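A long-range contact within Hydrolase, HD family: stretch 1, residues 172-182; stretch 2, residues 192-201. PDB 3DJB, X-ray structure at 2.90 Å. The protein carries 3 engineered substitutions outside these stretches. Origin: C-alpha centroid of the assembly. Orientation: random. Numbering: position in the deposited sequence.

Stretch 1 172-182: HFYEKLLKLKD
Stretch 2 (192-201) EAEVRHRYME

Stretch 2 is helical throughout (phi/psi near -60/-45), with i to i+4 bonds running from Arg196 N to Glu192 O (2.8 Å) through Glu201 N to His197 O (3.1 Å). Stretch 1 begins as helix; phi/psi are -145/48 at Lys176 and -138/-52 at Leu177, and Leu180 N is bonded to Leu177 O at 3.0 Å. The register runs antiparallel, CA to CA, with Leu178 6.4 Å from His197 and Lys181 5.3 Å from Ala193. Ala193, His197 and Met200, spaced three to four residues apart, all direct CA-to-CB toward stretch 1, and together the two stretches bury 455 Å².

Lys181 has the largest area covered by the other stretch, 106 Å². Its CA-to-CB bond points toward the helix, and chi1 at 50° (p) sets CG over one face of the His197 imidazole, 3.5 Å from the centroid and 21° off the normal, a CH-pi contact. Lys181 CB lies 4.1 Å from Ala193 CB, a contact that goes with the 5.3 Å between their CA atoms. Beyond CG, chi2 to chi4 of 89°, 77° and -63° (p, p, m) fold the chain rather than extend it, and the amine reaches Glu194, NZ to OE1 3.0 Å, a salt bridge with a weak hydrogen bond. Glu194 (chi1 -105°, between wells; chi2 -67°) holds its other oxygen, OE2, 2.6 Å from Arg198 NH1, a second salt bridge whose 119° angle makes its hydrogen bond weak.

His197, chi1 t and chi2 -103°, brings NE2 to 2.7 Å from Leu178 O; the approach is oblique to the ring.

Selenomethionine Met200 (m, t, chi3 100°) carries CE to the edge of the Phe173 ring, near its plane. With Phe173 at m and chi2 115°, and Leu177 at chi1 -94° (off-well) and chi2 t, Phe173 CE2 and Leu177 CD1 both meet Met200 CE, at 3.3 and 3.4 Å. Leu178 (m, t) starts sideways, but its CD2 comes within 3.9 Å of Met200 CB.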

# COMPACT_ATOMS: atom_id res chain seq x y z
N HIS A 172 -1.28 7.54 9.39
CA HIS A 172 -2.58 7.98 8.90
C HIS A 172 -3.67 6.95 9.26
O HIS A 172 -4.83 7.32 9.45
CB HIS A 172 -2.52 8.18 7.37
CG HIS A 172 -3.81 8.63 6.75
ND1 HIS A 172 -4.98 7.89 6.80
CD2 HIS A 172 -4.12 9.74 6.03
CE1 HIS A 172 -5.93 8.51 6.14
NE2 HIS A 172 -5.44 9.64 5.66
N PHE A 173 -3.30 5.68 9.37
CA PHE A 173 -4.30 4.68 9.69
C PHE A 173 -4.95 4.98 11.03
O PHE A 173 -6.16 5.22 11.09
CB PHE A 173 -3.66 3.29 9.68
CG PHE A 173 -3.24 2.84 8.31
CD1 PHE A 173 -1.91 2.63 8.01
CD2 PHE A 173 -4.19 2.70 7.29
CE1 PHE A 173 -1.52 2.28 6.73
CE2 PHE A 173 -3.80 2.35 6.00
CZ PHE A 173 -2.47 2.14 5.72
N TYR A 174 -4.16 4.97 12.10
CA TYR A 174 -4.68 5.26 13.43
C TYR A 174 -5.26 6.66 13.45
O TYR A 174 -6.30 6.91 14.06
CB TYR A 174 -3.57 5.18 14.47
CG TYR A 174 -2.92 3.83 14.54
CD1 TYR A 174 -3.67 2.69 14.79
CD2 TYR A 174 -1.54 3.69 14.34
CE1 TYR A 174 -3.07 1.44 14.85
CE2 TYR A 174 -0.93 2.45 14.39
CZ TYR A 174 -1.70 1.33 14.64
OH TYR A 174 -1.08 0.10 14.69
N GLU A 175 -4.56 7.57 12.76
CA GLU A 175 -4.96 8.97 12.68
C GLU A 175 -6.44 9.18 12.39
O GLU A 175 -7.19 9.63 13.24
CB GLU A 175 -4.13 9.69 11.61
CG GLU A 175 -3.46 10.96 12.10
CD GLU A 175 -2.35 10.67 13.10
OE1 GLU A 175 -1.21 10.35 12.67
OE2 GLU A 175 -2.62 10.75 14.32
N LYS A 176 -6.85 8.84 11.17
CA LYS A 176 -8.24 9.04 10.79
C LYS A 176 -8.79 7.97 9.86
O LYS A 176 -9.42 8.29 8.86
CB LYS A 176 -8.40 10.43 10.13
CG LYS A 176 -8.00 11.62 11.04
CD LYS A 176 -8.28 12.99 10.39
CE LYS A 176 -7.43 13.24 9.15
NZ LYS A 176 -7.83 14.49 8.43
N LEU A 177 -8.57 6.70 10.19
CA LEU A 177 -9.08 5.61 9.37
C LEU A 177 -9.65 4.46 10.19
O LEU A 177 -10.78 4.03 9.95
CB LEU A 177 -7.98 5.07 8.43
CG LEU A 177 -7.90 5.63 7.00
CD1 LEU A 177 -6.93 4.82 6.15
CD2 LEU A 177 -9.27 5.58 6.39
N LEU A 178 -8.88 3.95 11.14
CA LEU A 178 -9.37 2.86 11.96
C LEU A 178 -10.59 3.28 12.76
O LEU A 178 -11.37 2.44 13.20
CB LEU A 178 -8.27 2.36 12.91
CG LEU A 178 -7.12 1.58 12.28
CD1 LEU A 178 -6.19 1.09 13.36
CD2 LEU A 178 -7.67 0.39 11.50
N LYS A 179 -10.77 4.59 12.94
CA LYS A 179 -11.91 5.10 13.69
C LYS A 179 -13.09 5.46 12.79
O LYS A 179 -13.94 6.28 13.16
CB LYS A 179 -11.49 6.34 14.49
CG LYS A 179 -11.12 7.55 13.64
CD LYS A 179 -10.68 8.74 14.49
CE LYS A 179 -9.35 8.47 15.19
NZ LYS A 179 -8.85 9.64 15.96
N LEU A 180 -13.16 4.83 11.61
CA LEU A 180 -14.24 5.07 10.65
C LEU A 180 -15.34 4.04 10.74
O LEU A 180 -16.46 4.30 10.32
CB LEU A 180 -13.70 5.10 9.23
CG LEU A 180 -13.04 6.41 8.84
CD1 LEU A 180 -12.40 6.27 7.49
CD2 LEU A 180 -14.08 7.52 8.83
N LYS A 181 -15.01 2.87 11.27
CA LYS A 181 -15.98 1.79 11.43
C LYS A 181 -16.95 2.09 12.56
O LYS A 181 -17.90 1.34 12.80
CB LYS A 181 -15.25 0.47 11.69
CG LYS A 181 -14.21 0.52 12.79
CD LYS A 181 -14.77 0.22 14.18
CE LYS A 181 -15.00 -1.27 14.38
NZ LYS A 181 -16.03 -1.80 13.45
N ASP A 182 -16.72 3.19 13.26
CA ASP A 182 -17.58 3.58 14.37
C ASP A 182 -18.60 4.64 13.94
O ASP A 182 -19.49 4.98 14.70
CB ASP A 182 -16.73 4.12 15.54
CG ASP A 182 -15.80 3.06 16.14
OD1 ASP A 182 -16.27 1.94 16.49
OD2 ASP A 182 -14.59 3.35 16.27
N GLU A 192 -19.92 -5.07 7.16
CA GLU A 192 -18.83 -4.99 6.22
C GLU A 192 -17.65 -4.23 6.84
O GLU A 192 -16.51 -4.70 6.78
CB GLU A 192 -19.30 -4.27 4.95
CG GLU A 192 -18.21 -3.97 3.95
CD GLU A 192 -17.54 -5.21 3.42
OE1 GLU A 192 -16.63 -5.73 4.09
OE2 GLU A 192 -17.94 -5.69 2.34
N ALA A 193 -17.94 -3.08 7.45
CA ALA A 193 -16.92 -2.23 8.08
C ALA A 193 -16.04 -2.95 9.08
O ALA A 193 -14.83 -2.73 9.12
CB ALA A 193 -17.59 -1.05 8.74
N GLU A 194 -16.65 -3.80 9.89
CA GLU A 194 -15.90 -4.58 10.87
C GLU A 194 -14.96 -5.52 10.13
O GLU A 194 -13.81 -5.67 10.51
CB GLU A 194 -16.85 -5.40 11.73
CG GLU A 194 -17.04 -4.84 13.13
CD GLU A 194 -15.77 -4.94 13.96
OE1 GLU A 194 -15.71 -4.28 15.03
OE2 GLU A 194 -14.84 -5.68 13.56
N VAL A 195 -15.44 -6.13 9.05
CA VAL A 195 -14.60 -7.04 8.31
C VAL A 195 -13.47 -6.26 7.67
O VAL A 195 -12.31 -6.68 7.73
CB VAL A 195 -15.40 -7.80 7.23
CG1 VAL A 195 -14.73 -9.11 6.93
CG2 VAL A 195 -16.82 -8.04 7.70
N ARG A 196 -13.80 -5.12 7.06
CA ARG A 196 -12.79 -4.27 6.40
C ARG A 196 -11.78 -3.75 7.42
O ARG A 196 -10.56 -3.79 7.18
CB ARG A 196 -13.44 -3.05 5.73
CG ARG A 196 -14.13 -3.27 4.39
CD ARG A 196 -13.65 -2.18 3.43
NE ARG A 196 -14.58 -1.87 2.36
CZ ARG A 196 -15.15 -2.77 1.58
NH1 ARG A 196 -14.90 -4.06 1.75
NH2 ARG A 196 -15.97 -2.39 0.61
N HIS A 197 -12.31 -3.22 8.53
CA HIS A 197 -11.50 -2.65 9.61
C HIS A 197 -10.52 -3.68 10.15
O HIS A 197 -9.34 -3.41 10.34
CB HIS A 197 -12.39 -2.13 10.74
CG HIS A 197 -11.64 -1.47 11.86
ND1 HIS A 197 -11.41 -2.09 13.08
CD2 HIS A 197 -11.06 -0.25 11.96
CE1 HIS A 197 -10.73 -1.28 13.87
NE2 HIS A 197 -10.51 -0.15 13.21
N ARG A 198 -11.04 -4.88 10.38
CA ARG A 198 -10.24 -5.97 10.90
C ARG A 198 -9.01 -6.19 10.03
O ARG A 198 -7.91 -6.34 10.56
CB ARG A 198 -11.07 -7.25 10.93
CG ARG A 198 -10.53 -8.35 11.82
CD ARG A 198 -11.45 -9.56 11.76
NE ARG A 198 -12.86 -9.16 11.80
CZ ARG A 198 -13.43 -8.46 12.78
NH1 ARG A 198 -14.72 -8.15 12.72
NH2 ARG A 198 -12.72 -8.05 13.83
N TYR A 199 -9.20 -6.20 8.71
CA TYR A 199 -8.10 -6.42 7.77
C TYR A 199 -6.97 -5.39 7.92
O TYR A 199 -5.80 -5.75 7.91
CB TYR A 199 -8.61 -6.46 6.31
CG TYR A 199 -7.56 -6.97 5.32
CD1 TYR A 199 -7.05 -6.13 4.33
CD2 TYR A 199 -7.02 -8.24 5.44
CE1 TYR A 199 -6.00 -6.55 3.50
CE2 TYR A 199 -5.97 -8.68 4.62
CZ TYR A 199 -5.46 -7.83 3.66
OH TYR A 199 -4.37 -8.23 2.92
N MSE A 200 -7.33 -4.11 8.06
CA MSE A 200 -6.33 -3.08 8.23
C MSE A 200 -5.57 -3.34 9.54
O MSE A 200 -4.38 -3.05 9.64
CB MSE A 200 -6.98 -1.69 8.24
CG MSE A 200 -7.65 -1.31 6.92
SE MSE A 200 -8.35 0.53 6.83
CE MSE A 200 -6.93 1.42 5.85
N GLU A 201 -6.25 -3.90 10.53
CA GLU A 201 -5.62 -4.20 11.82
C GLU A 201 -4.58 -5.31 11.64
O GLU A 201 -3.40 -5.12 11.97
CB GLU A 201 -6.69 -4.64 12.85
CG GLU A 201 -7.69 -3.52 13.20
CD GLU A 201 -8.65 -3.84 14.35
OE1 GLU A 201 -9.47 -4.80 14.23
OE2 GLU A 201 -8.60 -3.11 15.37